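Local coordinates for uncharacterized protein SP1917 (Streptococcus pneumoniae, PDB 3C9P), which is of unknown function and belongs to the DUF2200 family of uncharacterised bacterial proteins, at residues 37-41 against 98-102. Residues are numbered along the deposited sequence; the frame is centred on the assembly and turned at random.
Sequences VTSWL and RLDKL. With EDO (1,2-ethanediol), chain B.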
loop_
_atom_site.group_PDB
_atom_site.type_symbol
_atom_site.label_atom_id
_atom_site.label_comp_id
_atom_site.label_asym_id
_atom_site.label_seq_id
_atom_site.Cartn_x
_atom_site.Cartn_y
_atom_site.Cartn_z
ATOM N N VAL A 37 -3.253 4.833 5.159
ATOM C CA VAL A 37 -2.214 3.774 5.307
ATOM C C VAL A 37 -1.122 3.884 4.220
ATOM O O VAL A 37 0.035 3.566 4.474
ATOM C CB VAL A 37 -2.776 2.293 5.392
ATOM C CG1 VAL A 37 -3.839 2.147 6.547
ATOM C CG2 VAL A 37 -3.353 1.827 4.040
ATOM N N THR A 38 -1.482 4.360 3.027
ATOM C CA THR A 38 -0.501 4.550 1.962
ATOM C C THR A 38 0.476 5.667 2.377
ATOM O O THR A 38 1.694 5.518 2.241
ATOM C CB THR A 38 -1.180 4.901 0.625
ATOM O OG1 THR A 38 -2.095 3.848 0.277
ATOM C CG2 THR A 38 -0.136 5.075 -0.493
ATOM N N SER A 39 -0.072 6.782 2.837
ATOM C CA SER A 39 0.727 7.903 3.353
ATOM C C SER A 39 1.676 7.469 4.498
ATOM O O SER A 39 2.860 7.797 4.505
ATOM C CB SER A 39 -0.215 8.991 3.862
ATOM O OG SER A 39 0.532 10.074 4.418
ATOM N N TRP A 40 1.141 6.717 5.451
ATOM C CA TRP A 40 1.938 6.196 6.562
ATOM C C TRP A 40 3.126 5.365 6.073
ATOM O O TRP A 40 4.266 5.592 6.474
ATOM C CB TRP A 40 1.044 5.371 7.496
ATOM C CG TRP A 40 1.806 4.762 8.632
ATOM C CD1 TRP A 40 2.217 5.366 9.779
ATOM C CD2 TRP A 40 2.242 3.418 8.709
ATOM N NE1 TRP A 40 2.881 4.472 10.576
ATOM C CE2 TRP A 40 2.899 3.261 9.941
ATOM C CE3 TRP A 40 2.095 2.307 7.866
ATOM C CZ2 TRP A 40 3.449 2.056 10.341
ATOM C CZ3 TRP A 40 2.661 1.104 8.259
ATOM C CH2 TRP A 40 3.301 0.983 9.499
ATOM N N LEU A 41 2.857 4.435 5.169
ATOM C CA LEU A 41 3.884 3.534 4.655
ATOM C C LEU A 41 4.995 4.240 3.898
ATOM O O LEU A 41 6.188 3.968 4.122
ATOM C CB LEU A 41 3.257 2.469 3.728
ATOM C CG LEU A 41 4.254 1.585 2.994
ATOM C CD1 LEU A 41 5.024 0.676 4.003
ATOM C CD2 LEU A 41 3.535 0.729 1.957
ATOM N N ARG A 98 3.668 -4.962 0.955
ATOM C CA ARG A 98 3.352 -4.426 2.297
ATOM C C ARG A 98 2.121 -3.520 2.234
ATOM O O ARG A 98 1.240 -3.612 3.107
ATOM C CB ARG A 98 4.541 -3.680 2.909
ATOM C CG ARG A 98 5.669 -4.578 3.347
ATOM C CD ARG A 98 6.885 -3.770 3.763
ATOM N NE ARG A 98 7.920 -4.664 4.286
ATOM C CZ ARG A 98 9.229 -4.515 4.134
ATOM N NH1 ARG A 98 9.733 -3.503 3.437
ATOM N NH2 ARG A 98 10.045 -5.399 4.685
ATOM N N LEU A 99 2.021 -2.683 1.201
ATOM C CA LEU A 99 0.750 -1.924 1.026
ATOM C C LEU A 99 -0.477 -2.837 0.838
ATOM O O LEU A 99 -1.554 -2.601 1.427
ATOM C CB LEU A 99 0.829 -0.867 -0.090
ATOM C CG LEU A 99 -0.457 -0.020 -0.226
ATOM C CD1 LEU A 99 -0.761 0.756 1.052
ATOM C CD2 LEU A 99 -0.380 0.916 -1.439
ATOM N N ASP A 100 -0.316 -3.891 0.044
ATOM C CA ASP A 100 -1.424 -4.836 -0.157
ATOM C C ASP A 100 -1.897 -5.425 1.162
ATOM O O ASP A 100 -3.109 -5.637 1.339
ATOM C CB ASP A 100 -1.066 -5.972 -1.101
ATOM C CG ASP A 100 -0.933 -5.519 -2.565
ATOM O OD1 ASP A 100 -1.701 -4.661 -3.052
ATOM O OD2 ASP A 100 -0.053 -6.061 -3.247
ATOM N N LYS A 101 -0.953 -5.732 2.062
ATOM C CA LYS A 101 -1.280 -6.263 3.390
ATOM C C LYS A 101 -2.069 -5.234 4.208
ATOM O O LYS A 101 -3.072 -5.586 4.843
ATOM C CB LYS A 101 0.004 -6.698 4.139
ATOM C CG LYS A 101 -0.222 -7.416 5.467
ATOM C CD LYS A 101 -0.955 -8.730 5.268
ATOM C CE LYS A 101 -0.594 -9.730 6.348
ATOM N NZ LYS A 101 -1.422 -10.960 6.125
ATOM N N LEU A 102 -1.637 -3.968 4.183
ATOM C CA LEU A 102 -2.343 -2.919 4.935
ATOM C C LEU A 102 -3.780 -2.743 4.425
ATOM O O LEU A 102 -4.708 -2.566 5.212
ATOM C CB LEU A 102 -1.591 -1.570 4.883
ATOM C CG LEU A 102 -0.137 -1.569 5.393
ATOM C CD1 LEU A 102 0.566 -0.192 5.168
ATOM C CD2 LEU A 102 -0.108 -1.943 6.880
HETATM C C1 EDO B . -0.726 -5.152 -6.279
HETATM O O1 EDO B . -1.860 -6.019 -6.245
HETATM C C2 EDO B . -1.219 -3.739 -6.529
HETATM O O2 EDO B . -2.608 -3.674 -6.202
#
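Val37 lies opposite Leu102 and Thr38 is level with Leu99 where helices 31-42 and 91-107 pass each other, each pair with CA atoms 6.7 Å apart. The short axes approach to 10.2 Å and run roughly antiparallel, at 144° between their N-to-C directions. No hydrogen bond crosses the gap; side chains fill it.

Leu102 buries more of itself against the other helix than any other residue of the pair. Its CD1 methyl lies 4.0 Å from Leu41 CB, and it also meets the Trp40 ring, not over a face but at the edge near the ring plane, with CZ3 4.0 Å away. Having CG of Trp40 anti to the backbone N (chi1 178°) swings the indole round to this methyl, while Glu120 takes the NE1 hydrogen bond. Behind it, Leu102 CB rests 3.9 Å from Val37 CG2, the two side chains lying alongside each other and pointing opposite ways.

Leu99 works the other flank. Its CD1 comes within 3.5 Å of Thr38 OG1, a van der Waals contact of methyl with oxygen; the hydroxyl's hydrogen bond is to Val34 O, one turn back in its own helix. In return, Leu41 sends CD2 down onto Leu99 CB at 3.7 Å.

Asp100, turned off this interface, makes a weak hydrogen bond with a 1,2-ethanediol and a salt bridge to Arg97.

Helix 112-119 packs on Trp40 and Leu102, whereas helices 13-26 and 59-64 close over Thr38 and Leu99. The pair thus forms the centre of a small, mainly helical domain: an antiparallel helix-helix interface built mainly of leucine and valine side chains, with an indole at its edge, buried near the middle of the chain.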